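Local structure of exopolyphosphatase (Aquifex aeolicus, 1T6C) at residues 129-134 and 294-299; 142-146 and 212-216; 219-224 and 237-243. The protein probably hydrolyses phosphoanhydride bonds, such as those of inorganic polyphosphate and guanosine pentaphosphate, as a metal-binding phosphatase with an actin-like fold. One frame throughout, in Å; residues are numbered along the deposited sequence.

All three contacts lie on or against the six-stranded mixed sheet of the actin-like fold, contact 1 also reaching the other sheet. Contact 2 is the buried one: it joins the neighbouring strands 139-146 and 208-212 beside the calcium ion through parallel backbone bonds, one side-chain hydrogen bond and bridging waters, with a glycine at the close approach. Contact 1 is partly buried and packs helix 119-133 on strand 292-296, almost wholly through apolar and aromatic surfaces; Leu212 of contact 2 touches both of its segments. Contact 3 lies farther out, where helix 214-223, whose start serves contact 2, meets the outermost strand 238-240; its apolar base is edged by side-chain hydrogen bonds.

Contact 1. Residues 129-134 and 294-299; sequences AVAYSL and IVSDWG
Against the six-stranded sheet of this actin-like domain, the last turn of helix 119-133 lays Ala129, Tyr132 and Ser133, with Leu134 just after it, on the end of strand 292-296 and the turn at Trp298 and Gly299 that leads into helix 300-313. Small residues sit where the backbones come closest: Ala129 CB is only 3.3 Å from Gly299 O. Val130 packs CG2 4.0 Å from Ser296 OG. Leu134 suits the helix end because its branched tip reaches the strand, with CD1 3.7 Å from Ser296 CB and 4.1 Å from Ile294 CG2. Trp298 lies along the helix. Its CE3 meets Ser133 CB at 3.8 Å, while CZ3 comes to 3.6 Å from Tyr132 CD2; the aromatic planes differ by only 17°, yet the rings meet rim to rim and do not stack. Tyr132 OH is hydrogen-bonded to Leu36 N, and Trp298 touches Leu36 and Ile38, so the pair reaches strand 35-45 of the other sheet. Ser296 folds its hydroxyl back onto Trp298 O (OG to O 2.8 Å). Ser133 OG, also hydrogen-bonded to His235 NE2, lies between its own backbone N and carbonyl carbon (chi1 71°) and donates to Ala129 O at 2.8 Å, while Ser133 N reaches that oxygen from the opposite face of its plane.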
loop_
_atom_site.group_PDB
_atom_site.type_symbol
_atom_site.label_atom_id
_atom_site.label_comp_id
_atom_site.label_asym_id
_atom_site.label_seq_id
_atom_site.Cartn_x
_atom_site.Cartn_y
_atom_site.Cartn_z
ATOM N N ALA A 129 -6.248 4.282 -8.642
ATOM C CA ALA A 129 -6.240 5.381 -7.710
ATOM C C ALA A 129 -5.381 6.543 -8.162
ATOM O O ALA A 129 -5.744 7.676 -7.955
ATOM C CB ALA A 129 -5.802 4.893 -6.342
ATOM N N VAL A 130 -4.237 6.214 -8.753
ATOM C CA VAL A 130 -3.268 7.179 -9.215
ATOM C C VAL A 130 -3.796 7.847 -10.484
ATOM O O VAL A 130 -3.661 9.057 -10.666
ATOM C CB VAL A 130 -1.923 6.499 -9.470
ATOM C CG1 VAL A 130 -0.999 7.401 -10.212
ATOM C CG2 VAL A 130 -1.303 6.078 -8.161
ATOM N N ALA A 131 -4.371 7.046 -11.357
ATOM C CA ALA A 131 -4.939 7.574 -12.582
ATOM C C ALA A 131 -5.960 8.657 -12.297
ATOM O O ALA A 131 -5.953 9.706 -12.935
ATOM C CB ALA A 131 -5.518 6.466 -13.458
ATOM N N TYR A 132 -6.812 8.432 -11.315
ATOM C CA TYR A 132 -7.806 9.400 -10.916
ATOM C C TYR A 132 -7.206 10.580 -10.153
ATOM O O TYR A 132 -7.463 11.743 -10.465
ATOM C CB TYR A 132 -8.886 8.727 -10.063
ATOM C CG TYR A 132 -9.815 9.742 -9.498
ATOM C CD1 TYR A 132 -10.805 10.298 -10.290
ATOM C CD2 TYR A 132 -9.679 10.213 -8.192
ATOM C CE1 TYR A 132 -11.637 11.258 -9.793
ATOM C CE2 TYR A 132 -10.517 11.206 -7.690
ATOM C CZ TYR A 132 -11.480 11.726 -8.521
ATOM O OH TYR A 132 -12.333 12.701 -8.098
ATOM N N SER A 133 -6.406 10.290 -9.131
ATOM C CA SER A 133 -5.986 11.317 -8.180
ATOM C C SER A 133 -4.786 12.144 -8.561
ATOM O O SER A 133 -4.557 13.202 -7.936
ATOM C CB SER A 133 -5.732 10.693 -6.809
ATOM O OG SER A 133 -4.572 9.911 -6.806
ATOM N N LEU A 134 -4.032 11.702 -9.570
ATOM C CA LEU A 134 -2.845 12.426 -10.040
ATOM C C LEU A 134 -2.817 12.665 -11.543
ATOM O O LEU A 134 -2.127 13.585 -11.994
ATOM C CB LEU A 134 -1.557 11.697 -9.642
ATOM C CG LEU A 134 -1.185 11.784 -8.148
ATOM C CD1 LEU A 134 0.007 10.859 -7.887
ATOM C CD2 LEU A 134 -0.870 13.217 -7.725
ATOM N N ILE A 294 6.695 11.148 -8.309
ATOM C CA ILE A 294 5.578 11.861 -7.707
ATOM C C ILE A 294 4.961 10.960 -6.641
ATOM O O ILE A 294 4.808 9.774 -6.865
ATOM C CB ILE A 294 4.499 12.230 -8.797
ATOM C CG1 ILE A 294 5.150 12.940 -9.980
ATOM C CG2 ILE A 294 3.400 13.129 -8.205
ATOM C CD1 ILE A 294 4.205 13.193 -11.154
ATOM N N VAL A 295 4.618 11.545 -5.502
ATOM C CA VAL A 295 4.055 10.798 -4.369
ATOM C C VAL A 295 2.545 10.788 -4.455
ATOM O O VAL A 295 1.911 11.794 -4.690
ATOM C CB VAL A 295 4.554 11.399 -3.028
ATOM C CG1 VAL A 295 3.952 10.671 -1.824
ATOM C CG2 VAL A 295 6.092 11.338 -2.991
ATOM N N SER A 296 1.957 9.610 -4.227
ATOM C CA SER A 296 0.513 9.484 -4.066
ATOM C C SER A 296 0.158 9.061 -2.653
ATOM O O SER A 296 0.738 8.124 -2.119
ATOM C CB SER A 296 -0.038 8.432 -5.033
ATOM O OG SER A 296 -1.433 8.302 -4.823
ATOM N N ASP A 297 -0.805 9.758 -2.076
ATOM C CA ASP A 297 -1.440 9.348 -0.824
ATOM C C ASP A 297 -2.486 8.254 -1.016
ATOM O O ASP A 297 -2.836 7.591 -0.054
ATOM C CB ASP A 297 -2.069 10.546 -0.111
ATOM C CG ASP A 297 -2.626 10.180 1.233
ATOM O OD1 ASP A 297 -3.883 10.104 1.366
ATOM O OD2 ASP A 297 -1.877 9.908 2.184
ATOM N N TRP A 298 -2.983 8.072 -2.233
ATOM C CA TRP A 298 -3.977 7.060 -2.537
ATOM C C TRP A 298 -3.371 5.789 -3.159
ATOM O O TRP A 298 -2.406 5.851 -3.917
ATOM C CB TRP A 298 -4.976 7.648 -3.522
ATOM C CG TRP A 298 -6.010 8.547 -2.879
ATOM C CD1 TRP A 298 -5.938 9.156 -1.652
ATOM C CD2 TRP A 298 -7.282 8.888 -3.424
ATOM N NE1 TRP A 298 -7.104 9.849 -1.403
ATOM C CE2 TRP A 298 -7.936 9.713 -2.482
ATOM C CE3 TRP A 298 -7.958 8.555 -4.608
ATOM C CZ2 TRP A 298 -9.225 10.214 -2.690
ATOM C CZ3 TRP A 298 -9.259 9.061 -4.812
ATOM C CH2 TRP A 298 -9.856 9.882 -3.866
ATOM N N GLY A 299 -3.966 4.641 -2.848
ATOM C CA GLY A 299 -3.520 3.366 -3.353
ATOM C C GLY A 299 -4.695 2.412 -3.438
ATOM O O GLY A 299 -5.808 2.809 -3.821
#

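Contact 2. Residues 142-146 and 212-216. With CA (calcium ion), chain C.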
loop_
_atom_site.group_PDB
_atom_site.type_symbol
_atom_site.label_atom_id
_atom_site.label_comp_id
_atom_site.label_asym_id
_atom_site.label_seq_id
_atom_site.Cartn_x
_atom_site.Cartn_y
_atom_site.Cartn_z
ATOM N N VAL A 142 3.629 2.874 -11.706
ATOM C CA VAL A 142 3.233 3.059 -10.319
ATOM C C VAL A 142 4.033 2.036 -9.523
ATOM O O VAL A 142 4.034 0.861 -9.860
ATOM C CB VAL A 142 1.721 2.863 -10.147
ATOM C CG1 VAL A 142 1.322 2.835 -8.691
ATOM C CG2 VAL A 142 0.992 3.975 -10.827
ATOM N N VAL A 143 4.718 2.519 -8.493
ATOM C CA VAL A 143 5.562 1.685 -7.641
ATOM C C VAL A 143 4.949 1.667 -6.256
ATOM O O VAL A 143 4.997 2.661 -5.536
ATOM C CB VAL A 143 7.001 2.225 -7.586
ATOM C CG1 VAL A 143 7.874 1.355 -6.692
ATOM C CG2 VAL A 143 7.583 2.306 -8.956
ATOM N N ASP A 144 4.343 0.551 -5.895
ATOM C CA ASP A 144 3.551 0.463 -4.662
ATOM C C ASP A 144 4.176 -0.517 -3.674
ATOM O O ASP A 144 4.040 -1.756 -3.779
ATOM C CB ASP A 144 2.129 0.055 -4.984
ATOM C CG ASP A 144 1.212 0.149 -3.811
ATOM O OD1 ASP A 144 1.635 0.470 -2.642
ATOM O OD2 ASP A 144 0.001 -0.123 -4.001
ATOM N N GLN A 145 4.851 0.056 -2.688
ATOM C CA GLN A 145 5.573 -0.704 -1.695
ATOM C C GLN A 145 4.747 -0.819 -0.429
ATOM O O GLN A 145 4.266 0.174 0.108
ATOM C CB GLN A 145 6.929 -0.032 -1.393
ATOM C CG GLN A 145 7.669 -0.678 -0.224
ATOM C CD GLN A 145 7.307 -0.106 1.115
ATOM O OE1 GLN A 145 7.299 1.111 1.301
ATOM N NE2 GLN A 145 6.980 -0.983 2.086
ATOM N N GLY A 146 4.594 -2.054 0.055
ATOM C CA GLY A 146 3.809 -2.360 1.240
ATOM C C GLY A 146 3.312 -3.785 1.326
ATOM O O GLY A 146 3.079 -4.454 0.313
ATOM N N LEU A 212 4.029 5.011 -4.100
ATOM C CA LEU A 212 2.959 4.781 -3.077
ATOM C C LEU A 212 3.450 4.015 -1.879
ATOM O O LEU A 212 4.378 3.210 -1.985
ATOM C CB LEU A 212 1.799 3.940 -3.662
ATOM C CG LEU A 212 0.833 4.540 -4.680
ATOM C CD1 LEU A 212 1.526 5.220 -5.862
ATOM C CD2 LEU A 212 -0.087 3.492 -5.187
ATOM N N GLY A 213 2.720 4.188 -0.768
ATOM C CA GLY A 213 2.920 3.426 0.456
ATOM C C GLY A 213 3.447 4.270 1.586
ATOM O O GLY A 213 3.788 5.449 1.422
ATOM N N GLY A 214 3.591 3.609 2.737
ATOM C CA GLY A 214 3.970 4.250 3.976
ATOM C C GLY A 214 5.363 4.816 4.012
ATOM O O GLY A 214 5.625 5.847 4.650
ATOM N N THR A 215 6.286 4.156 3.325
ATOM C CA THR A 215 7.635 4.676 3.255
ATOM C C THR A 215 7.683 6.015 2.513
ATOM O O THR A 215 8.213 6.994 3.029
ATOM C CB THR A 215 8.582 3.668 2.577
ATOM O OG1 THR A 215 8.606 2.433 3.334
ATOM C CG2 THR A 215 9.988 4.246 2.595
ATOM N N ILE A 216 7.158 6.026 1.301
ATOM C CA ILE A 216 7.326 7.202 0.442
ATOM C C ILE A 216 6.509 8.423 0.911
ATOM O O ILE A 216 6.952 9.575 0.777
ATOM C CB ILE A 216 7.097 6.824 -1.037
ATOM C CG1 ILE A 216 7.797 7.835 -1.951
ATOM C CG2 ILE A 216 5.632 6.656 -1.321
ATOM C CD1 ILE A 216 9.310 7.713 -1.976
HETATM CA CA CA C . 2.716 -3.760 -2.202
HETATM O O HOH W 1 1.032 -1.886 -1.088
HETATM O O HOH W 2 6.104 3.356 0.306
HETATM O O HOH W 3 3.319 0.789 2.598
HETATM O O HOH W 4 0.622 -5.559 -2.425
#
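Gln145 and Thr215 meet through their polar ends, the two side chains crossing at about a right angle. Gln145 starts with CG anti to the backbone N and then bends at chi2 (-88°), which brings the amide round to the start of helix 214-223. There Thr215 OG1 donates to Gln145 OE1 at 2.8 Å, from above the amide plane. A water donates to the same OE1 at 2.7 Å and to Leu212 O, and accepts from Ile216 N, so the side-chain oxygen OE1 accepts two hydrogen bonds.

Strands 139-146 and 208-212 run parallel here: Leu212 N donates to Val143 O (2.9 Å), and Gln145 N returns a longer bond to Leu212 O (3.3 Å). The chain passes through Gly213, at the N-cap, into the helix that begins at Gly214, a glycine turn placed as in the adenosine motif of actin-like ATPases; Gly146 probably belongs to the counterpart of their phosphate 2 motif. Gly213, at phi 112°, brings CA to 3.5 Å from Gln145 O in a CA-H...O contact, an approach suited to a residue without a side chain.

Leu212 and Asp144 share one face of the sheet. With Asp144 CG turned away from its backbone N (chi1 -171°), OD1 lies 3.6 Å from Leu212 CB; the leucine slants across and sets CD1 3.7 Å from Val142 CG1. Asp144 OD1 accepts from a calcium-bound water; the ion itself takes Asp144 O, Gly146 O, Ser149 O, Glu151 OE1 and two waters.

Contact 3. Residues 219-224 and 237-243; sequences LAALEY and KVLTYGQ
Tyr224, just past the end of helix 214-223, lies beside the outermost strand of the sheet and hands its hydroxyl proton to Val238 O, with OH to O only 2.6 Å and the donor in the carbonyl plane. Lys237 and Leu239 form backbone bonds with strand 292-296, whereas Val238 O points to the ring edge, where a tyrosine can serve it. The same hydroxyl accepts from a water and, weakly, from Gln243 NE2 at 3.5 Å, the amide standing at 90° to the ring. Lys237 lays its methylene chain over one face of the ring, CD 4.0 Å from the centroid in a CH-pi contact; its NZ is bonded to Lys233 O, and any cation-pi attraction is weak. Glu223 CG covers the opposite face, off centre.

Gln243 uses both ends of its amide. NE2 donates to Glu223 OE2 at 2.9 Å, a bent bond (131° at the hydrogen) that meets the carboxylate from above its plane. OE1 takes Thr240 N at 2.9 Å on a lone pair, and also a water. In return Gln243 N donates to Thr240 OG1 at 3.0 Å, which completes a capping box at the start of helix 241-251. A bend at chi2 (62°) turns the carboxylate of Glu223 toward this helix, where OE1 takes Trp247 NE1 and a water.

Beneath the polar edge, Leu239 pushes CD2 to 3.8 Å from Glu223 CB and CD1 to the CB atoms of Leu219 and Ala220, the alanine being small enough for the tip to close on the helix backbone. With the amide of Gln243 committed on both sides, the cap of one helix and the end of another are coupled through a single side chain, and the neutral amide and indole donors would probably keep Glu223 charged without any salt bridge across the contact.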
loop_
_atom_site.group_PDB
_atom_site.type_symbol
_atom_site.label_atom_id
_atom_site.label_comp_id
_atom_site.label_asym_id
_atom_site.label_seq_id
_atom_site.Cartn_x
_atom_site.Cartn_y
_atom_site.Cartn_z
ATOM N N LEU A 219 8.490 9.816 3.730
ATOM C CA LEU A 219 9.623 10.553 3.163
ATOM C C LEU A 219 9.219 11.927 2.659
ATOM O O LEU A 219 9.889 12.925 2.937
ATOM C CB LEU A 219 10.274 9.748 2.036
ATOM C CG LEU A 219 11.534 8.946 2.227
ATOM C CD1 LEU A 219 12.234 8.862 0.893
ATOM C CD2 LEU A 219 12.482 9.492 3.274
ATOM N N ALA A 220 8.078 12.002 1.968
ATOM C CA ALA A 220 7.571 13.269 1.490
ATOM C C ALA A 220 7.264 14.207 2.644
ATOM O O ALA A 220 7.628 15.389 2.601
ATOM C CB ALA A 220 6.344 13.059 0.609
ATOM N N ALA A 221 6.630 13.716 3.705
ATOM C CA ALA A 221 6.361 14.540 4.880
ATOM C C ALA A 221 7.659 15.034 5.507
ATOM O O ALA A 221 7.752 16.168 5.934
ATOM C CB ALA A 221 5.540 13.756 5.909
ATOM N N LEU A 222 8.665 14.178 5.596
ATOM C CA LEU A 222 9.968 14.595 6.129
ATOM C C LEU A 222 10.626 15.669 5.248
ATOM O O LEU A 222 11.049 16.741 5.757
ATOM C CB LEU A 222 10.884 13.368 6.291
ATOM C CG LEU A 222 10.483 12.337 7.341
ATOM C CD1 LEU A 222 11.363 11.110 7.240
ATOM C CD2 LEU A 222 10.578 12.925 8.741
ATOM N N GLU A 223 10.673 15.423 3.943
ATOM C CA GLU A 223 11.337 16.354 3.006
ATOM C C GLU A 223 10.711 17.745 3.025
ATOM O O GLU A 223 11.422 18.752 3.042
ATOM C CB GLU A 223 11.339 15.787 1.597
ATOM C CG GLU A 223 11.950 16.713 0.566
ATOM C CD GLU A 223 13.404 17.034 0.813
ATOM O OE1 GLU A 223 14.112 16.265 1.509
ATOM O OE2 GLU A 223 13.852 18.077 0.317
ATOM N N TYR A 224 9.385 17.785 3.098
ATOM C CA TYR A 224 8.623 19.001 2.982
ATOM C C TYR A 224 8.142 19.561 4.315
ATOM O O TYR A 224 7.356 20.504 4.326
ATOM C CB TYR A 224 7.494 18.804 1.976
ATOM C CG TYR A 224 8.067 18.643 0.585
ATOM C CD1 TYR A 224 8.673 19.724 -0.057
ATOM C CD2 TYR A 224 8.116 17.392 -0.052
ATOM C CE1 TYR A 224 9.237 19.576 -1.332
ATOM C CE2 TYR A 224 8.680 17.252 -1.322
ATOM C CZ TYR A 224 9.227 18.346 -1.958
ATOM O OH TYR A 224 9.828 18.224 -3.191
ATOM N N LYS A 237 3.409 15.726 -4.269
ATOM C CA LYS A 237 4.765 16.231 -4.091
ATOM C C LYS A 237 5.749 15.406 -4.927
ATOM O O LYS A 237 5.586 14.195 -5.102
ATOM C CB LYS A 237 5.179 16.171 -2.617
ATOM C CG LYS A 237 4.547 17.210 -1.725
ATOM C CD LYS A 237 4.917 18.641 -2.172
ATOM C CE LYS A 237 4.714 19.665 -1.065
ATOM N NZ LYS A 237 3.291 20.090 -1.048
ATOM N N VAL A 238 6.778 16.065 -5.431
ATOM C CA VAL A 238 7.892 15.398 -6.109
ATOM C C VAL A 238 9.022 15.089 -5.142
ATOM O O VAL A 238 9.347 15.905 -4.258
ATOM C CB VAL A 238 8.419 16.276 -7.237
ATOM C CG1 VAL A 238 9.665 15.679 -7.851
ATOM C CG2 VAL A 238 7.322 16.480 -8.243
ATOM N N LEU A 239 9.639 13.915 -5.315
ATOM C CA LEU A 239 10.891 13.598 -4.643
ATOM C C LEU A 239 11.921 13.217 -5.690
ATOM O O LEU A 239 11.673 12.339 -6.530
ATOM C CB LEU A 239 10.705 12.436 -3.668
ATOM C CG LEU A 239 9.900 12.764 -2.401
ATOM C CD1 LEU A 239 9.615 11.481 -1.607
ATOM C CD2 LEU A 239 10.584 13.749 -1.540
ATOM N N THR A 240 13.083 13.863 -5.628
ATOM C CA THR A 240 14.139 13.567 -6.579
ATOM C C THR A 240 14.996 12.449 -6.065
ATOM O O THR A 240 15.017 12.187 -4.872
ATOM C CB THR A 240 15.041 14.804 -6.839
ATOM O OG1 THR A 240 15.727 15.147 -5.646
ATOM C CG2 THR A 240 14.237 16.014 -7.163
ATOM N N TYR A 241 15.789 11.858 -6.946
ATOM C CA TYR A 241 16.799 10.882 -6.559
ATOM C C TYR A 241 17.668 11.499 -5.448
ATOM O O TYR A 241 17.932 10.866 -4.429
ATOM C CB TYR A 241 17.654 10.474 -7.772
ATOM C CG TYR A 241 18.721 9.488 -7.374
ATOM C CD1 TYR A 241 18.479 8.131 -7.412
ATOM C CD2 TYR A 241 19.971 9.928 -6.902
ATOM C CE1 TYR A 241 19.480 7.205 -7.002
ATOM C CE2 TYR A 241 20.949 9.028 -6.511
ATOM C CZ TYR A 241 20.695 7.672 -6.553
ATOM O OH TYR A 241 21.678 6.809 -6.137
ATOM N N GLY A 242 18.172 12.723 -5.675
ATOM C CA GLY A 242 19.003 13.386 -4.678
ATOM C C GLY A 242 18.375 13.528 -3.300
ATOM O O GLY A 242 19.049 13.343 -2.292
ATOM N N GLN A 243 17.090 13.868 -3.262
ATOM C CA GLN A 243 16.368 14.020 -1.995
ATOM C C GLN A 243 16.242 12.658 -1.287
ATOM O O GLN A 243 16.482 12.545 -0.066
ATOM C CB GLN A 243 14.988 14.604 -2.223
ATOM C CG GLN A 243 14.984 16.129 -2.463
ATOM C CD GLN A 243 13.625 16.659 -2.975
ATOM O OE1 GLN A 243 12.991 16.050 -3.796
ATOM N NE2 GLN A 243 13.176 17.798 -2.445
HETATM O O HOH W 5 16.710 15.493 1.029
HETATM O O HOH W 6 11.917 18.191 -5.630
#